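Local coordinates for protein TSSL1 (Pseudomonas aeruginosa, PDB 4B62) that probably anchors the type VI secretion system to the cell wall, this chain being the OmpA-like peptidoglycan-binding module of the longer membrane protein, at residues E124-S127 / D128-V132; S137-G140 / R141-R145. All blocks are in the same frame, centred on the assembly; numbering follows the deposited sequence.

Interaction 1 (E124-S127 / D128-V132)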
loop_
_atom_site.group_PDB
_atom_site.type_symbol
_atom_site.label_atom_id
_atom_site.label_comp_id
_atom_site.label_asym_id
_atom_site.label_seq_id
_atom_site.Cartn_x
_atom_site.Cartn_y
_atom_site.Cartn_z
ATOM N N GLU A 124 6.169 6.462 4.139
ATOM C CA GLU A 124 6.464 6.471 5.571
ATOM C C GLU A 124 6.034 5.158 6.206
ATOM O O GLU A 124 4.958 4.646 5.961
ATOM C CB GLU A 124 5.775 7.644 6.274
ATOM C CG GLU A 124 6.129 7.798 7.756
ATOM C CD GLU A 124 5.112 8.630 8.540
ATOM O OE1 GLU A 124 4.282 9.318 7.931
ATOM O OE2 GLU A 124 5.097 8.544 9.776
ATOM N N GLY A 125 6.932 4.610 7.009
ATOM C CA GLY A 125 6.644 3.444 7.816
ATOM C C GLY A 125 6.080 3.873 9.154
ATOM O O GLY A 125 6.644 4.739 9.843
ATOM N N ARG A 126 4.961 3.263 9.519
ATOM C CA ARG A 126 4.250 3.595 10.753
ATOM C C ARG A 126 4.152 2.444 11.732
ATOM O O ARG A 126 3.413 2.517 12.725
ATOM C CB ARG A 126 2.890 4.159 10.402
ATOM C CG ARG A 126 3.078 5.431 9.615
ATOM C CD ARG A 126 1.844 6.254 9.599
ATOM N NE ARG A 126 2.079 7.508 8.897
ATOM C CZ ARG A 126 1.102 8.305 8.490
ATOM N NH1 ARG A 126 -0.155 7.945 8.698
ATOM N NH2 ARG A 126 1.379 9.438 7.859
ATOM N N SER A 127 4.896 1.370 11.436
ATOM C CA SER A 127 4.953 0.158 12.284
ATOM C C SER A 127 3.569 -0.230 12.754
ATOM O O SER A 127 2.671 -0.330 11.913
ATOM C CB SER A 127 6.002 0.213 13.430
ATOM O OG SER A 127 5.651 1.066 14.502
ATOM N N ASP A 128 3.381 -0.491 14.048
ATOM C CA ASP A 128 2.107 -0.991 14.587
ATOM C C ASP A 128 1.257 0.094 15.251
ATOM O O ASP A 128 0.331 -0.202 16.006
ATOM C CB ASP A 128 2.368 -2.136 15.571
ATOM C CG ASP A 128 3.117 -1.694 16.814
ATOM O OD1 ASP A 128 3.647 -0.572 16.846
ATOM O OD2 ASP A 128 3.171 -2.485 17.779
ATOM N N THR A 129 1.553 1.344 14.931
ATOM C CA THR A 129 0.972 2.474 15.665
ATOM C C THR A 129 -0.432 2.854 15.220
ATOM O O THR A 129 -1.116 3.588 15.924
ATOM C CB THR A 129 1.841 3.735 15.526
ATOM O OG1 THR A 129 1.911 4.174 14.159
ATOM C CG2 THR A 129 3.241 3.512 16.111
ATOM N N GLU A 130 -0.833 2.382 14.045
ATOM C CA GLU A 130 -2.067 2.756 13.386
ATOM C C GLU A 130 -2.833 1.511 12.917
ATOM O O GLU A 130 -3.072 1.316 11.727
ATOM C CB GLU A 130 -1.763 3.699 12.222
ATOM C CG GLU A 130 -1.226 5.027 12.729
ATOM C CD GLU A 130 -0.944 6.063 11.658
ATOM O OE1 GLU A 130 -1.195 5.802 10.457
ATOM O OE2 GLU A 130 -0.481 7.164 12.057
ATOM N N PRO A 131 -3.226 0.654 13.873
ATOM C CA PRO A 131 -4.008 -0.520 13.491
ATOM C C PRO A 131 -5.404 -0.171 12.983
ATOM O O PRO A 131 -5.999 0.825 13.411
ATOM C CB PRO A 131 -4.142 -1.295 14.800
ATOM C CG PRO A 131 -4.042 -0.250 15.857
ATOM C CD PRO A 131 -3.044 0.744 15.332
ATOM N N VAL A 132 -5.928 -1.025 12.111
ATOM C CA VAL A 132 -7.323 -0.979 11.654
ATOM C C VAL A 132 -8.143 -2.181 12.137
ATOM O O VAL A 132 -9.338 -2.256 11.892
ATOM C CB VAL A 132 -7.445 -0.836 10.122
ATOM C CG1 VAL A 132 -6.972 0.547 9.699
ATOM C CG2 VAL A 132 -6.670 -1.921 9.393
HETATM O O HOH W 1 0.216 0.890 11.895
#
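R126 and T129 meet at the compact part of this contact, where the chain turns back on itself after strand 121-125. The carbonyl oxygen R126 O is gripped twice from within its own plane: T129 N donates to it at 3.1 Å, nearly straight at 162°, and the hydroxyl T129 OG1 adds a shorter bond of 2.7 Å on a lone pair. The threonine can do both because its OG1 is tucked between its own backbone N and carbonyl carbon (chi1 63°). The backbone bond closes a type II' beta turn from R126 to T129, with S127 at its second position in a positive-phi conformation. A water ties down the exit of the turn, donating to S127 O at 2.7 Å and accepting from E130 N at 2.8 Å.

The outer side is looser and made of long charged arms at the surface. The R126 chain runs extended from CG to NE, bringing NH1 to within 3.0 Å of E130 OE1, which lies at the edge of the guanidinium and receives it on its syn lone pair. With the two planes 75° apart, the bridge runs through OE1, not side-on through both oxygens. In the conformer of E124 described, one of two and hence doubtful, R126 NH2 reaches E124 OE1 at 2.9 Å, from above the carboxylate plane, and the guanidinium sits between two acids. R126 also rests on T80 and H82 of strand 77-82. The arrangement is a type II' beta turn leaving an outermost strand of the OmpA-like sheet, flanked by a surface salt-bridge network.

Interaction 2 (S137-G140 / R141-R145)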
loop_
_atom_site.group_PDB
_atom_site.type_symbol
_atom_site.label_atom_id
_atom_site.label_comp_id
_atom_site.label_asym_id
_atom_site.label_seq_id
_atom_site.Cartn_x
_atom_site.Cartn_y
_atom_site.Cartn_z
ATOM N N SER A 137 -5.889 -11.804 16.637
ATOM C CA SER A 137 -6.183 -12.955 15.774
ATOM C C SER A 137 -5.287 -12.908 14.560
ATOM O O SER A 137 -4.834 -11.840 14.155
ATOM C CB SER A 137 -7.637 -12.897 15.288
ATOM O OG SER A 137 -7.896 -11.727 14.516
ATOM N N ALA A 138 -5.083 -14.057 13.927
ATOM C CA ALA A 138 -4.267 -14.085 12.724
ATOM C C ALA A 138 -4.891 -13.246 11.620
ATOM O O ALA A 138 -4.194 -12.500 10.916
ATOM C CB ALA A 138 -4.035 -15.515 12.249
ATOM N N GLU A 139 -6.213 -13.332 11.468
ATOM C CA GLU A 139 -6.863 -12.559 10.416
ATOM C C GLU A 139 -6.754 -11.036 10.666
ATOM O O GLU A 139 -6.544 -10.271 9.726
ATOM C CB GLU A 139 -8.300 -13.024 10.199
ATOM C CG GLU A 139 -9.271 -12.565 11.248
ATOM C CD GLU A 139 -9.845 -11.198 10.926
ATOM O OE1 GLU A 139 -9.675 -10.681 9.793
ATOM O OE2 GLU A 139 -10.460 -10.657 11.814
ATOM N N GLY A 140 -6.851 -10.616 11.928
ATOM C CA GLY A 140 -6.696 -9.213 12.264
ATOM C C GLY A 140 -5.290 -8.727 11.992
ATOM O O GLY A 140 -5.101 -7.647 11.425
ATOM N N ARG A 141 -4.297 -9.526 12.371
ATOM C CA ARG A 141 -2.922 -9.152 12.070
ATOM C C ARG A 141 -2.703 -8.979 10.567
ATOM O O ARG A 141 -1.990 -8.068 10.137
ATOM C CB ARG A 141 -1.941 -10.162 12.684
ATOM C CG ARG A 141 -1.938 -10.116 14.210
ATOM C CD ARG A 141 -0.863 -10.973 14.816
ATOM N NE ARG A 141 -1.033 -12.410 14.616
ATOM C CZ ARG A 141 -1.715 -13.223 15.421
ATOM N NH1 ARG A 141 -2.356 -12.752 16.488
ATOM N NH2 ARG A 141 -1.747 -14.534 15.159
ATOM N N ALA A 142 -3.297 -9.876 9.768
ATOM C CA ALA A 142 -3.165 -9.803 8.324
ATOM C C ALA A 142 -3.806 -8.546 7.745
ATOM O O ALA A 142 -3.345 -8.037 6.738
ATOM C CB ALA A 142 -3.732 -11.055 7.668
ATOM N N ARG A 143 -4.869 -8.042 8.381
ATOM C CA ARG A 143 -5.466 -6.765 7.965
ATOM C C ARG A 143 -4.578 -5.567 8.367
ATOM O O ARG A 143 -4.530 -4.556 7.653
ATOM C CB ARG A 143 -6.874 -6.596 8.544
ATOM C CG ARG A 143 -7.869 -7.489 7.841
ATOM C CD ARG A 143 -9.308 -7.226 8.184
ATOM N NE ARG A 143 -9.666 -7.853 9.442
ATOM C CZ ARG A 143 -10.268 -7.237 10.462
ATOM N NH1 ARG A 143 -10.603 -5.953 10.384
ATOM N NH2 ARG A 143 -10.543 -7.916 11.576
ATOM N N ASN A 144 -3.872 -5.672 9.491
ATOM C CA ASN A 144 -3.008 -4.566 9.938
ATOM C C ASN A 144 -1.752 -4.412 9.099
ATOM O O ASN A 144 -1.319 -3.289 8.825
ATOM C CB ASN A 144 -2.632 -4.698 11.404
ATOM C CG ASN A 144 -3.785 -4.338 12.323
ATOM O OD1 ASN A 144 -4.641 -3.556 11.946
ATOM N ND2 ASN A 144 -3.818 -4.924 13.519
ATOM N N ARG A 145 -1.180 -5.544 8.675
ATOM C CA ARG A 145 -0.031 -5.532 7.765
ATOM C C ARG A 145 -0.534 -5.085 6.400
ATOM O O ARG A 145 -1.249 -5.824 5.722
ATOM C CB ARG A 145 0.616 -6.922 7.642
ATOM C CG ARG A 145 1.125 -7.533 8.925
ATOM C CD ARG A 145 1.966 -8.767 8.695
ATOM N NE ARG A 145 1.285 -9.809 7.937
ATOM C CZ ARG A 145 0.525 -10.766 8.455
ATOM N NH1 ARG A 145 0.303 -10.842 9.752
ATOM N NH2 ARG A 145 -0.030 -11.657 7.645
HETATM O O HOH W 2 -1.587 -13.057 10.301
#
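R141 folds back over the start of helix 138-144, laying one guanidinium face on the S137-A138 peptide. S137 O and A138 N lie on that face, offset toward its rim; R141 NH1 comes within 3.5 Å of S137 C, and NH2 stands 3.8 Å from A138 CB. A bend at chi3 returns the arm to the helix start, where NH1 also bonds to N135 O in the preceding loop. The first backbone bond of the turn, R141 N to S137 O, is 3.0 Å. S137 is the N-cap: its OG accepts from G140 N at 3.0 Å, and G140, with no side chain, lets this hydroxyl lie close.

E139 and R143, one turn apart, form a different kind of pair. The E139 chain curls at chi1 and chi2 (76° and 87°), which sets its carboxylate alongside the arginine, and R143 meets it side-on with two nitrogens. NE donates to OE1 and NH2 to OE2, each at 2.8 Å, on the syn side but somewhat out of the carboxylate plane. With the planes only 11° apart, the two bonds hold the groups nearly flat together. Toward the helix end, A142 CA lies over one face of the R145 guanidinium, toward its rim, and R145 NH1 donates to a water that in turn donates to A138 O; the charge itself is paired with D84 and D45. The S137 cap satisfies G140 N, while the E139 carboxylate, near the helix start, probably interacts favourably with the helix dipole, its charge partly offset by the R143 bridge.

How the interactions relate
The two interactions follow one another in the chain, their centres about 13 Å apart, and they touch where the loop after the turn meets the helix end. V132 N probably donates to N144 OD1 at 2.8 Å, and P131 CA packs 3.5 Å from the same oxygen, while the ND2 of N144 is held by A133 and N135 of the linking loop. S127 and D128 of interaction 1 touch S83, whose neighbour D84 ties interaction 2 to the probable peptidoglycan site: in relatives of known structure an aspartate and an arginine bind diaminopimelate, and D84 is probably the aspartate equivalent. A 1,2-ethanediol, probably from the crystallisation liquor, lies about 6 Å from the R126 side chain.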